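Local atomic coordinates of hypothetical Membrane Spanning Protein (Bacillus cereus, PDB entry 2FB5), a protein that condenses two ATP molecules into the signalling nucleotide cyclic di-AMP, acting as one of three paralogous diadenylate cyclases and supporting efficient spore formation. Residues 107-111 against 147-153. Residue numbers count along the deposited sequence, not the author numbering.
Sequences LIQTG and SAANILP
A single antiparallel bridge pairs the loop 107-111, which leads into strand 112-117, outermost in this chain's sheet, with the bulged end of strand 144-150 and the residues just after it. Extended backbones at Gln109 and Ile151 form a hydrogen-bonded pair, CA atoms 5.0 Å apart: Gln109 N donates to Ile151 O at 3.0 Å, and Ile151 N to Gln109 O at 2.9 Å. Exposure suits the polar Gln109; beta-branched Ile151 suits an extended backbone and is partly covered by the Gln109 side chain, whose OE1 lies 3.4 Å from Ile151 CG2. Ile108 and Leu152, each next to the bridge, are buried and apolar. Ile108 (m, t) brings CG1 to 3.9 Å from Leu152 CD1, and both pack on Leu174, joining loop and strand end to helix 166-175 within the DisA-type nucleotide-binding domain. Strand 144-150 bends through a G1 beta bulge, in which Ala149 and Asn150 both face Ala137; Ala149 takes phi/psi of 57/29, the left-handed conformation of the bulge's first position, more often glycine. Gly111 can press against this corner because it has no CB, which would clash with Ala148 O and Ala149 O; its CA makes CH...O contacts with Ala148 O (3.5 Å) and Ala149 O (3.4 Å). A water bridges Thr110 and Ser147, 2.9 Å from Thr110 OG1 and donating to Ser147 OG at 2.7 Å. At the other end Pro153, which has no amide hydrogen to offer, sets CD 3.4 Å from Leu107 O.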
loop_
_atom_site.group_PDB
_atom_site.type_symbol
_atom_site.label_atom_id
_atom_site.label_comp_id
_atom_site.label_asym_id
_atom_site.label_seq_id
_atom_site.Cartn_x
_atom_site.Cartn_y
_atom_site.Cartn_z
ATOM N N LEU A 107 8.181 23.003 17.149
ATOM C CA LEU A 107 8.702 22.161 18.233
ATOM C C LEU A 107 10.210 22.275 18.449
ATOM O O LEU A 107 10.721 21.911 19.516
ATOM C CB LEU A 107 8.339 20.693 17.970
ATOM C CG LEU A 107 6.854 20.318 17.991
ATOM C CD1 LEU A 107 6.666 18.916 17.431
ATOM C CD2 LEU A 107 6.310 20.397 19.411
ATOM N N ILE A 108 10.914 22.744 17.419
ATOM C CA ILE A 108 12.366 22.833 17.443
ATOM C C ILE A 108 12.769 24.299 17.484
ATOM O O ILE A 108 12.280 25.103 16.689
ATOM C CB ILE A 108 12.970 22.141 16.186
ATOM C CG1 ILE A 108 12.730 20.624 16.244
ATOM C CG2 ILE A 108 14.449 22.505 16.008
ATOM C CD1 ILE A 108 13.249 19.833 14.986
ATOM N N GLN A 109 13.641 24.655 18.419
ATOM C CA GLN A 109 14.215 25.990 18.415
ATOM C C GLN A 109 15.517 25.943 17.611
ATOM O O GLN A 109 16.463 25.239 17.980
ATOM C CB GLN A 109 14.450 26.500 19.837
ATOM C CG GLN A 109 13.155 26.569 20.678
ATOM C CD GLN A 109 13.083 25.469 21.725
ATOM O OE1 GLN A 109 13.675 25.594 22.795
ATOM N NE2 GLN A 109 12.350 24.386 21.424
ATOM N N THR A 110 15.543 26.688 16.511
ATOM C CA THR A 110 16.655 26.634 15.555
ATOM C C THR A 110 17.943 27.203 16.150
ATOM O O THR A 110 17.928 28.261 16.779
ATOM C CB THR A 110 16.303 27.371 14.244
ATOM O OG1 THR A 110 15.127 26.794 13.684
ATOM C CG2 THR A 110 17.442 27.244 13.210
ATOM N N GLY A 111 19.052 26.485 15.960
ATOM C CA GLY A 111 20.363 27.000 16.318
ATOM C C GLY A 111 20.880 27.812 15.152
ATOM O O GLY A 111 20.651 29.008 15.074
ATOM N N SER A 147 19.363 22.498 9.548
ATOM C CA SER A 147 19.950 23.274 10.619
ATOM C C SER A 147 20.672 22.369 11.603
ATOM O O SER A 147 20.505 21.146 11.565
ATOM C CB SER A 147 18.846 24.045 11.357
ATOM O OG SER A 147 17.768 23.180 11.653
ATOM N N ALA A 148 21.451 22.984 12.497
ATOM C CA ALA A 148 22.221 22.265 13.510
ATOM C C ALA A 148 22.208 23.052 14.805
ATOM O O ALA A 148 21.761 24.200 14.832
ATOM C CB ALA A 148 23.670 22.055 13.030
ATOM N N ALA A 149 22.729 22.447 15.870
ATOM C CA ALA A 149 22.738 23.061 17.195
ATOM C C ALA A 149 21.313 23.420 17.649
ATOM O O ALA A 149 21.098 24.372 18.415
ATOM C CB ALA A 149 23.667 24.281 17.220
ATOM N N ASN A 150 20.336 22.653 17.162
ATOM C CA ASN A 150 18.924 22.909 17.487
ATOM C C ASN A 150 18.599 22.451 18.910
ATOM O O ASN A 150 19.238 21.532 19.431
ATOM C CB ASN A 150 17.988 22.207 16.480
ATOM C CG ASN A 150 18.199 22.671 15.037
ATOM O OD1 ASN A 150 18.237 21.858 14.105
ATOM N ND2 ASN A 150 18.349 23.967 14.844
ATOM N N ILE A 151 17.595 23.080 19.518
ATOM C CA ILE A 151 17.090 22.677 20.836
ATOM C C ILE A 151 15.747 21.957 20.708
ATOM O O ILE A 151 14.803 22.493 20.122
ATOM C CB ILE A 151 16.927 23.898 21.767
ATOM C CG1 ILE A 151 18.286 24.580 21.972
ATOM C CG2 ILE A 151 16.317 23.478 23.132
ATOM C CD1 ILE A 151 18.182 26.003 22.495
ATOM N N LEU A 152 15.676 20.746 21.257
ATOM C CA LEU A 152 14.471 19.915 21.234
ATOM C C LEU A 152 13.833 19.867 22.622
ATOM O O LEU A 152 14.537 20.077 23.608
ATOM C CB LEU A 152 14.852 18.490 20.871
ATOM C CG LEU A 152 14.966 18.080 19.404
ATOM C CD1 LEU A 152 15.572 19.170 18.536
ATOM C CD2 LEU A 152 15.753 16.777 19.310
ATOM N N PRO A 153 12.521 19.547 22.704
ATOM C CA PRO A 153 11.893 19.375 24.036
ATOM C C PRO A 153 12.419 18.096 24.706
ATOM O O PRO A 153 12.673 17.103 24.019
ATOM C CB PRO A 153 10.399 19.254 23.709
ATOM C CG PRO A 153 10.378 18.692 22.320
ATOM C CD PRO A 153 11.556 19.307 21.611
HETATM O O HOH W 1 15.549 24.796 11.644
#